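Local coordinates for protein farnesyltransferase, putative (Trypanosoma cruzi, PDB 3WCA) that probably catalyses the magnesium-dependent reductive condensation of two farnesyl diphosphate molecules into squalene, using NADH or NADPH, on the pathway to lanosterol, at residues R40-V45 with F277-I282; C58-V63 with G166-G171; H317-T320 with A324-Q327. The protein carries 1 engineered substitution. All blocks are in the same frame, centred on the assembly; numbering follows the deposited sequence.

Contact 1 of 3, residues R40-V45 with F277-I282; sequences RSFAVV and FAFSAI. With FPS (S-[(2E,6E)-3,7,11-trimethyldodeca-2,6,10-trienyl] trihydrogen thiodiphosphate), chain E.
Helices 40-45 and 274-294 run nearly antiparallel here, their N-to-C directions 151° apart and their short axes coming within 10.5 Å. V45 and F279 mark the closest backbone approach, with CA atoms 5.8 Å apart. V45 points toward helix 274-294 and forks there. Its CG1, anti to its own backbone N (chi1 -173°), rests on both the main chain and the ring of F279, lying 3.5 Å from F279 O and 3.8 Å from F279 CD1. The other branch slides past the branch methyl of I282, the two running in opposite directions with V45 CG2 4.1 Å from I282 CG2. V45 O lies near the plane of the F279 ring, at the edge beside CD1.

In the all-helical squalene synthase fold, helix 40-45 packs on helix 274-294 beside the site where FPS, a thiodiphosphate analogue of the substrate, is bound. F42 starts off to one side of the interface, but its ring reaches across: F42 CZ meets F279 CZ at 3.8 Å, the two planes inclined at 79° in an oblique arrangement. The same F42 ring approaches the FPS methyl C9 obliquely, so one aromatic spans protein packing and isoprenoid chain. Toward the polar end of the ligand the helix contributes carbon rather than oxygen, with F42 CB 3.6 Å from FPS O2A and S41 CB at the same separation from FPS O3A. F316 of helix 309-318 covers V45 and I282 from outside the pair, while L172 and Y176 of helix 154-179 pack on F279.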
loop_
_atom_site.group_PDB
_atom_site.type_symbol
_atom_site.label_atom_id
_atom_site.label_comp_id
_atom_site.label_asym_id
_atom_site.label_seq_id
_atom_site.Cartn_x
_atom_site.Cartn_y
_atom_site.Cartn_z
ATOM N N ARG A 40 -12.086 -1.183 -5.664
ATOM C CA ARG A 40 -12.384 -2.499 -6.202
ATOM C C ARG A 40 -11.281 -3.528 -5.922
ATOM O O ARG A 40 -11.566 -4.714 -5.746
ATOM C CB ARG A 40 -12.637 -2.377 -7.706
ATOM C CG ARG A 40 -13.086 -3.651 -8.386
ATOM C CD ARG A 40 -13.894 -3.309 -9.628
ATOM N NE ARG A 40 -15.135 -2.623 -9.269
ATOM C CZ ARG A 40 -16.000 -2.117 -10.143
ATOM N NH1 ARG A 40 -17.102 -1.518 -9.708
ATOM N NH2 ARG A 40 -15.765 -2.202 -11.447
ATOM N N SER A 41 -10.033 -3.071 -5.873
ATOM C CA SER A 41 -8.901 -3.958 -5.625
ATOM C C SER A 41 -8.993 -4.659 -4.269
ATOM O O SER A 41 -9.104 -5.884 -4.191
ATOM C CB SER A 41 -7.594 -3.164 -5.697
ATOM O OG SER A 41 -6.474 -3.997 -5.438
ATOM N N PHE A 42 -8.943 -3.866 -3.205
ATOM C CA PHE A 42 -9.015 -4.370 -1.843
ATOM C C PHE A 42 -10.311 -5.132 -1.580
ATOM O O PHE A 42 -10.310 -6.147 -0.891
ATOM C CB PHE A 42 -8.933 -3.199 -0.871
ATOM C CG PHE A 42 -8.590 -3.590 0.531
ATOM C CD1 PHE A 42 -7.302 -4.005 0.851
ATOM C CD2 PHE A 42 -9.546 -3.517 1.540
ATOM C CE1 PHE A 42 -6.962 -4.339 2.157
ATOM C CE2 PHE A 42 -9.220 -3.848 2.852
ATOM C CZ PHE A 42 -7.926 -4.259 3.164
ATOM N N ALA A 43 -11.410 -4.623 -2.129
ATOM C CA ALA A 43 -12.731 -5.215 -1.944
ATOM C C ALA A 43 -12.853 -6.646 -2.459
ATOM O O ALA A 43 -13.804 -7.342 -2.130
ATOM C CB ALA A 43 -13.812 -4.324 -2.591
ATOM N N VAL A 44 -11.903 -7.085 -3.274
ATOM C CA VAL A 44 -11.947 -8.443 -3.774
ATOM C C VAL A 44 -11.129 -9.292 -2.824
ATOM O O VAL A 44 -11.577 -10.332 -2.345
ATOM C CB VAL A 44 -11.337 -8.568 -5.188
ATOM C CG1 VAL A 44 -11.308 -10.030 -5.605
ATOM C CG2 VAL A 44 -12.150 -7.760 -6.194
ATOM N N VAL A 45 -9.919 -8.829 -2.550
ATOM C CA VAL A 45 -9.012 -9.554 -1.683
ATOM C C VAL A 45 -9.561 -9.735 -0.278
ATOM O O VAL A 45 -9.367 -10.780 0.335
ATOM C CB VAL A 45 -7.656 -8.834 -1.593
ATOM C CG1 VAL A 45 -6.670 -9.683 -0.828
ATOM C CG2 VAL A 45 -7.139 -8.544 -2.994
ATOM N N PHE A 277 -3.460 -15.936 5.352
ATOM C CA PHE A 277 -2.397 -16.060 4.376
ATOM C C PHE A 277 -2.791 -15.585 2.973
ATOM O O PHE A 277 -2.072 -14.791 2.365
ATOM C CB PHE A 277 -1.892 -17.494 4.297
ATOM C CG PHE A 277 -0.832 -17.688 3.253
ATOM C CD1 PHE A 277 -1.182 -17.896 1.917
ATOM C CD2 PHE A 277 0.514 -17.580 3.592
ATOM C CE1 PHE A 277 -0.203 -17.988 0.925
ATOM C CE2 PHE A 277 1.505 -17.670 2.614
ATOM C CZ PHE A 277 1.143 -17.874 1.272
ATOM N N ALA A 278 -3.920 -16.057 2.452
ATOM C CA ALA A 278 -4.319 -15.644 1.105
ATOM C C ALA A 278 -4.567 -14.135 1.027
ATOM O O ALA A 278 -4.160 -13.482 0.064
ATOM C CB ALA A 278 -5.566 -16.420 0.651
ATOM N N PHE A 279 -5.236 -13.584 2.039
ATOM C CA PHE A 279 -5.526 -12.152 2.090
ATOM C C PHE A 279 -4.229 -11.331 2.099
ATOM O O PHE A 279 -4.159 -10.268 1.481
ATOM C CB PHE A 279 -6.345 -11.818 3.347
ATOM C CG PHE A 279 -6.412 -10.352 3.648
ATOM C CD1 PHE A 279 -7.295 -9.517 2.962
ATOM C CD2 PHE A 279 -5.549 -9.787 4.588
ATOM C CE1 PHE A 279 -7.315 -8.135 3.206
ATOM C CE2 PHE A 279 -5.558 -8.415 4.839
ATOM C CZ PHE A 279 -6.439 -7.586 4.149
ATOM N N SER A 280 -3.214 -11.839 2.799
ATOM C CA SER A 280 -1.912 -11.173 2.922
ATOM C C SER A 280 -0.968 -11.359 1.729
ATOM O O SER A 280 -0.227 -10.443 1.355
ATOM C CB SER A 280 -1.199 -11.667 4.190
ATOM O OG SER A 280 -1.933 -11.327 5.366
ATOM N N ALA A 281 -1.023 -12.540 1.127
ATOM C CA ALA A 281 -0.157 -12.899 0.010
ATOM C C ALA A 281 -0.508 -12.315 -1.346
ATOM O O ALA A 281 0.371 -11.856 -2.069
ATOM C CB ALA A 281 -0.091 -14.412 -0.110
ATOM N N ILE A 282 -1.787 -12.348 -1.691
ATOM C CA ILE A 282 -2.232 -11.873 -2.989
ATOM C C ILE A 282 -1.754 -10.483 -3.377
ATOM O O ILE A 282 -1.235 -10.298 -4.467
ATOM C CB ILE A 282 -3.767 -11.986 -3.093
ATOM C CG1 ILE A 282 -4.136 -13.477 -3.184
ATOM C CG2 ILE A 282 -4.301 -11.185 -4.284
ATOM C CD1 ILE A 282 -5.634 -13.766 -3.082
HETATM C C1 FPS E . -3.895 1.882 -1.988
HETATM S S1 FPS E . -5.740 1.666 -1.901
HETATM C C2 FPS E . -3.245 1.427 -0.646
HETATM C C3 FPS E . -2.042 0.773 -0.401
HETATM C C4 FPS E . -1.058 0.355 -1.471
HETATM C C5 FPS E . -1.717 0.449 1.040
HETATM C C6 FPS E . -2.496 -0.722 1.715
HETATM C C7 FPS E . -1.499 -1.473 2.571
HETATM C C8 FPS E . -1.623 -2.717 3.056
HETATM C C10 FPS E . -0.451 -3.231 3.914
HETATM C C9 FPS E . -2.842 -3.614 2.805
HETATM C C11 FPS E . -0.298 -4.734 3.839
HETATM C C12 FPS E . 0.490 -5.205 5.034
HETATM C C13 FPS E . 0.331 -6.392 5.661
HETATM C C14 FPS E . -0.699 -7.449 5.240
HETATM C C15 FPS E . 1.235 -6.688 6.855
HETATM P PA FPS E . -6.305 -0.060 -2.896
HETATM O O1A FPS E . -5.481 -1.268 -2.366
HETATM O O2A FPS E . -7.772 -0.271 -2.624
HETATM O O3A FPS E . -6.361 0.052 -4.568
HETATM P PB FPS E . -5.309 0.598 -5.777
HETATM O O1B FPS E . -5.261 -0.402 -6.970
HETATM O O2B FPS E . -5.855 1.957 -6.346
HETATM O O3B FPS E . -3.829 0.677 -5.215
#

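Contact 2 of 3, residues C58-V63 with G166-G171; sequences CIFYLV and GLVGHG. With FPS (S-[(2E,6E)-3,7,11-trimethyldodeca-2,6,10-trienyl] trihydrogen thiodiphosphate), chain E.
F60 and G171 carry the nearest alpha carbons of these two helical segments, yet their CA atoms are still 8.5 Å apart, and the F60 side chain spans the gap. It points at helix 154-179 with CG anti to its backbone N (chi1 175°), which extends the ring across the interface. Its far end, CZ, settles 3.9 Å from G171 CA, meeting the backbone directly because glycine puts no side chain in the way. Beside it, F60 CE2 reaches V168 O at 4.0 Å, the carbonyl oxygen lying at the ring edge near its plane. The F60 and V168 side chains meet at an oblique angle, V168 CG1 4.2 Å from F60 CE2.

Here the core helices of the squalene synthase fold line the farnesyl channel, and V168 has work on both sides: while CG1 touches F60, it also lies 3.7 Å from FPS C8. One residue on, G169 offers bare backbone to the tail of the chain, its CA 3.4 Å from FPS C15. The Y61 side chain extends to the diphosphate end of the ligand, its OH 3.4 Å from FPS O2A, a close approach. I132 and I135 of helix 126-147, and L172 and L175 of helix 154-179, also pack on F60.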
loop_
_atom_site.group_PDB
_atom_site.type_symbol
_atom_site.label_atom_id
_atom_site.label_comp_id
_atom_site.label_asym_id
_atom_site.label_seq_id
_atom_site.Cartn_x
_atom_site.Cartn_y
_atom_site.Cartn_z
ATOM N N CYS A 58 -12.653 -4.579 7.098
ATOM C CA CYS A 58 -13.401 -3.694 6.211
ATOM C C CYS A 58 -13.634 -2.311 6.828
ATOM O O CYS A 58 -13.532 -1.287 6.146
ATOM C CB CYS A 58 -14.749 -4.301 5.850
ATOM S SG CYS A 58 -15.797 -3.139 4.990
ATOM N N ILE A 59 -13.964 -2.290 8.115
ATOM C CA ILE A 59 -14.206 -1.036 8.822
ATOM C C ILE A 59 -12.894 -0.276 9.003
ATOM O O ILE A 59 -12.857 0.952 8.912
ATOM C CB ILE A 59 -14.834 -1.298 10.206
ATOM C CG1 ILE A 59 -16.149 -2.045 10.034
ATOM C CG2 ILE A 59 -15.053 0.025 10.948
ATOM C CD1 ILE A 59 -17.072 -1.403 9.006
ATOM N N PHE A 60 -11.835 -1.029 9.284
ATOM C CA PHE A 60 -10.495 -0.492 9.459
ATOM C C PHE A 60 -10.088 0.263 8.195
ATOM O O PHE A 60 -9.593 1.395 8.252
ATOM C CB PHE A 60 -9.529 -1.649 9.710
ATOM C CG PHE A 60 -8.087 -1.246 9.779
ATOM C CD1 PHE A 60 -7.703 -0.081 10.447
ATOM C CD2 PHE A 60 -7.095 -2.091 9.271
ATOM C CE1 PHE A 60 -6.345 0.232 10.621
ATOM C CE2 PHE A 60 -5.741 -1.791 9.438
ATOM C CZ PHE A 60 -5.363 -0.621 10.123
ATOM N N TYR A 61 -10.308 -0.383 7.053
ATOM C CA TYR A 61 -9.983 0.189 5.758
ATOM C C TYR A 61 -10.782 1.449 5.456
ATOM O O TYR A 61 -10.246 2.404 4.903
ATOM C CB TYR A 61 -10.229 -0.840 4.652
ATOM C CG TYR A 61 -10.117 -0.268 3.258
ATOM C CD1 TYR A 61 -8.900 -0.253 2.577
ATOM C CD2 TYR A 61 -11.228 0.306 2.638
ATOM C CE1 TYR A 61 -8.788 0.323 1.308
ATOM C CE2 TYR A 61 -11.131 0.888 1.377
ATOM C CZ TYR A 61 -9.911 0.896 0.717
ATOM O OH TYR A 61 -9.830 1.505 -0.518
ATOM N N LEU A 62 -12.062 1.463 5.799
ATOM C CA LEU A 62 -12.871 2.638 5.505
ATOM C C LEU A 62 -12.479 3.833 6.374
ATOM O O LEU A 62 -12.501 4.979 5.920
ATOM C CB LEU A 62 -14.351 2.308 5.656
ATOM C CG LEU A 62 -14.893 1.349 4.582
ATOM C CD1 LEU A 62 -16.338 0.950 4.911
ATOM C CD2 LEU A 62 -14.831 2.028 3.217
ATOM N N VAL A 63 -12.108 3.570 7.621
ATOM C CA VAL A 63 -11.680 4.645 8.501
ATOM C C VAL A 63 -10.461 5.333 7.870
ATOM O O VAL A 63 -10.450 6.552 7.702
ATOM C CB VAL A 63 -11.298 4.105 9.902
ATOM C CG1 VAL A 63 -10.526 5.160 10.681
ATOM C CG2 VAL A 63 -12.557 3.709 10.664
ATOM N N GLY A 166 2.733 1.295 5.907
ATOM C CA GLY A 166 3.410 0.452 6.872
ATOM C C GLY A 166 2.555 0.227 8.115
ATOM O O GLY A 166 2.566 -0.863 8.700
ATOM N N LEU A 167 1.806 1.255 8.512
ATOM C CA LEU A 167 0.947 1.158 9.686
ATOM C C LEU A 167 -0.265 0.257 9.428
ATOM O O LEU A 167 -0.813 -0.343 10.357
ATOM C CB LEU A 167 0.485 2.551 10.128
ATOM C CG LEU A 167 1.500 3.365 10.944
ATOM C CD1 LEU A 167 0.949 4.742 11.240
ATOM C CD2 LEU A 167 1.799 2.630 12.251
ATOM N N VAL A 168 -0.697 0.184 8.171
ATOM C CA VAL A 168 -1.819 -0.682 7.832
ATOM C C VAL A 168 -1.279 -2.077 8.115
ATOM O O VAL A 168 -1.980 -2.936 8.637
ATOM C CB VAL A 168 -2.201 -0.565 6.341
ATOM C CG1 VAL A 168 -3.374 -1.474 6.034
ATOM C CG2 VAL A 168 -2.553 0.884 6.002
ATOM N N GLY A 169 -0.005 -2.277 7.793
ATOM C CA GLY A 169 0.631 -3.559 8.034
ATOM C C GLY A 169 0.650 -3.877 9.521
ATOM O O GLY A 169 0.423 -5.027 9.920
ATOM N N HIS A 170 0.941 -2.866 10.342
ATOM C CA HIS A 170 0.963 -3.043 11.793
ATOM C C HIS A 170 -0.452 -3.402 12.240
ATOM O O HIS A 170 -0.668 -4.427 12.882
ATOM C CB HIS A 170 1.406 -1.754 12.506
ATOM C CG HIS A 170 2.877 -1.474 12.415
ATOM N ND1 HIS A 170 3.544 -0.699 13.340
ATOM C CD2 HIS A 170 3.811 -1.877 11.522
ATOM C CE1 HIS A 170 4.826 -0.640 13.025
ATOM N NE2 HIS A 170 5.015 -1.346 11.924
ATOM N N GLY A 171 -1.401 -2.541 11.883
ATOM C CA GLY A 171 -2.798 -2.742 12.231
ATOM C C GLY A 171 -3.314 -4.130 11.895
ATOM O O GLY A 171 -3.847 -4.816 12.769
HETATM C C1 FPS E . -3.895 1.882 -1.988
HETATM S S1 FPS E . -5.740 1.666 -1.901
HETATM C C2 FPS E . -3.245 1.427 -0.646
HETATM C C3 FPS E . -2.042 0.773 -0.401
HETATM C C4 FPS E . -1.058 0.355 -1.471
HETATM C C5 FPS E . -1.717 0.449 1.040
HETATM C C6 FPS E . -2.496 -0.722 1.715
HETATM C C7 FPS E . -1.499 -1.473 2.571
HETATM C C8 FPS E . -1.623 -2.717 3.056
HETATM C C10 FPS E . -0.451 -3.231 3.914
HETATM C C9 FPS E . -2.842 -3.614 2.805
HETATM C C11 FPS E . -0.298 -4.734 3.839
HETATM C C12 FPS E . 0.490 -5.205 5.034
HETATM C C13 FPS E . 0.331 -6.392 5.661
HETATM C C14 FPS E . -0.699 -7.449 5.240
HETATM C C15 FPS E . 1.235 -6.688 6.855
HETATM P PA FPS E . -6.305 -0.060 -2.896
HETATM O O1A FPS E . -5.481 -1.268 -2.366
HETATM O O2A FPS E . -7.772 -0.271 -2.624
HETATM O O3A FPS E . -6.361 0.052 -4.568
HETATM P PB FPS E . -5.309 0.598 -5.777
HETATM O O1B FPS E . -5.261 -0.402 -6.970
HETATM O O2B FPS E . -5.855 1.957 -6.346
HETATM O O3B FPS E . -3.829 0.677 -5.215
#

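Contact 3 of 3, residues H317-T320 with A324-Q327; sequences HYST and ATLQ
S319 and T325 each turn their hydroxyl beside the backbone N and anti to the carbonyl carbon, the T325 chi1 being -60°, and in this pose T325 OG1 is laid against the CA and CB of S319, 3.5 Å from S319 CA and 3.8 Å from S319 CB. The two hydroxyls nevertheless make their hydrogen bonds elsewhere: S319 OG bonds back to I315 O in the last turn of helix 309-318, and T325 OG1 to E321 O just ahead of its own. What faces S319 across the contact is therefore an oxygen already engaged, and the meeting is one of packing. The nearness reflects how closely the backbones come, with the CA atoms of S319 and T325 5.0 Å apart.

A324 fills the other half of the contact. Its methyl is directed at the end of the first helix and abuts Y318 O, 3.4 Å from A324 CB, while the CB atoms of Y318 and A324 touch at 4.3 Å. The Y318 ring itself leads away from the second helix; H317 CD2 sits over the centre of one of its faces, 3.3 Å above the plane, and Y318 CD2 in turn lies at the edge of the H317 imidazole, in its plane. V285 of helix 274-294 meets the side chains of both S319 and T325, and M328 packs on Y318 and S319.

Helix 309-318 gives out at S319, whose phi of -77° and psi of 52° make it the centre of an inverse gamma turn, with a weak bond of 2.8 Å from T320 N to Y318 O. After it, the A324 N is taken by E321 OE1 as the next helix begins. The arrangement is a tight helix-to-helix connection, joining helices 309-318 and 322-338 at the periphery of an all-helical fold, away from the FPS pocket and the magnesium site.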
loop_
_atom_site.group_PDB
_atom_site.type_symbol
_atom_site.label_atom_id
_atom_site.label_comp_id
_atom_site.label_asym_id
_atom_site.label_seq_id
_atom_site.Cartn_x
_atom_site.Cartn_y
_atom_site.Cartn_z
ATOM N N HIS A 317 -5.826 -17.317 -7.781
ATOM C CA HIS A 317 -6.074 -18.739 -7.667
ATOM C C HIS A 317 -5.062 -19.547 -6.880
ATOM O O HIS A 317 -5.446 -20.377 -6.055
ATOM C CB HIS A 317 -6.213 -19.384 -9.045
ATOM C CG HIS A 317 -6.458 -20.858 -8.973
ATOM N ND1 HIS A 317 -7.693 -21.389 -8.658
ATOM C CD2 HIS A 317 -5.606 -21.907 -9.050
ATOM C CE1 HIS A 317 -7.587 -22.700 -8.540
ATOM N NE2 HIS A 317 -6.330 -23.040 -8.770
ATOM N N TYR A 318 -3.779 -19.318 -7.132
ATOM C CA TYR A 318 -2.732 -20.087 -6.472
ATOM C C TYR A 318 -2.127 -19.571 -5.177
ATOM O O TYR A 318 -1.488 -20.342 -4.463
ATOM C CB TYR A 318 -1.599 -20.360 -7.462
ATOM C CG TYR A 318 -1.957 -21.350 -8.544
ATOM C CD1 TYR A 318 -1.910 -22.723 -8.302
ATOM C CD2 TYR A 318 -2.357 -20.916 -9.807
ATOM C CE1 TYR A 318 -2.252 -23.640 -9.296
ATOM C CE2 TYR A 318 -2.702 -21.819 -10.805
ATOM C CZ TYR A 318 -2.648 -23.181 -10.544
ATOM O OH TYR A 318 -2.989 -24.080 -11.536
ATOM N N SER A 319 -2.306 -18.293 -4.863
ATOM C CA SER A 319 -1.736 -17.741 -3.634
ATOM C C SER A 319 -2.540 -18.121 -2.392
ATOM O O SER A 319 -2.908 -17.249 -1.604
ATOM C CB SER A 319 -1.657 -16.215 -3.717
ATOM O OG SER A 319 -0.939 -15.802 -4.863
ATOM N N THR A 320 -2.797 -19.416 -2.213
ATOM C CA THR A 320 -3.557 -19.902 -1.063
ATOM C C THR A 320 -2.650 -20.543 -0.031
ATOM O O THR A 320 -3.030 -20.691 1.129
ATOM C CB THR A 320 -4.614 -20.946 -1.469
ATOM O OG1 THR A 320 -4.011 -21.945 -2.300
ATOM C CG2 THR A 320 -5.752 -20.293 -2.202
ATOM N N ALA A 324 3.278 -22.426 -3.385
ATOM C CA ALA A 324 2.866 -21.874 -4.669
ATOM C C ALA A 324 3.159 -20.365 -4.745
ATOM O O ALA A 324 3.560 -19.844 -5.787
ATOM C CB ALA A 324 1.381 -22.136 -4.894
ATOM N N THR A 325 2.962 -19.677 -3.631
ATOM C CA THR A 325 3.196 -18.246 -3.555
ATOM C C THR A 325 4.663 -17.934 -3.749
ATOM O O THR A 325 5.015 -16.984 -4.441
ATOM C CB THR A 325 2.734 -17.710 -2.204
ATOM O OG1 THR A 325 1.337 -17.978 -2.065
ATOM C CG2 THR A 325 2.982 -16.210 -2.099
ATOM N N LEU A 326 5.520 -18.737 -3.129
ATOM C CA LEU A 326 6.954 -18.552 -3.256
ATOM C C LEU A 326 7.375 -18.759 -4.696
ATOM O O LEU A 326 8.189 -17.991 -5.222
ATOM C CB LEU A 326 7.720 -19.539 -2.376
ATOM C CG LEU A 326 7.704 -19.303 -0.871
ATOM C CD1 LEU A 326 8.489 -20.414 -0.184
ATOM C CD2 LEU A 326 8.304 -17.936 -0.560
ATOM N N GLN A 327 6.837 -19.790 -5.345
ATOM C CA GLN A 327 7.222 -20.007 -6.724
ATOM C C GLN A 327 6.733 -18.895 -7.657
ATOM O O GLN A 327 7.458 -18.505 -8.577
ATOM C CB GLN A 327 6.802 -21.405 -7.210
ATOM C CG GLN A 327 5.384 -21.839 -6.929
ATOM C CD GLN A 327 5.229 -23.359 -7.002
ATOM O OE1 GLN A 327 5.684 -24.090 -6.110
ATOM N NE2 GLN A 327 4.601 -23.839 -8.075
#

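In the fold
Contacts 1 and 2 share the FPS pocket; their first segments lie on consecutive helices, 40-45 and 51-72, and contact 2 is nested within the loop that contact 1 closes. They meet where the rings of F42 and Y61 stack, F42 CD2 lying 3.5 Å from Y61 CD1. The magnesium ligands D68, E71 and D72 sit further along the helix that carries C58-V63; the V168 side chain is about 11 Å from the bound magnesium ion. Contact 3 backs onto contact 1 from outside, with F277 CZ 3.3 Å from T325 OG1 and I282 CG1 3.7 Å from S319 CB. Between contacts 2 and 3 the nearest atoms remain about 16 Å apart.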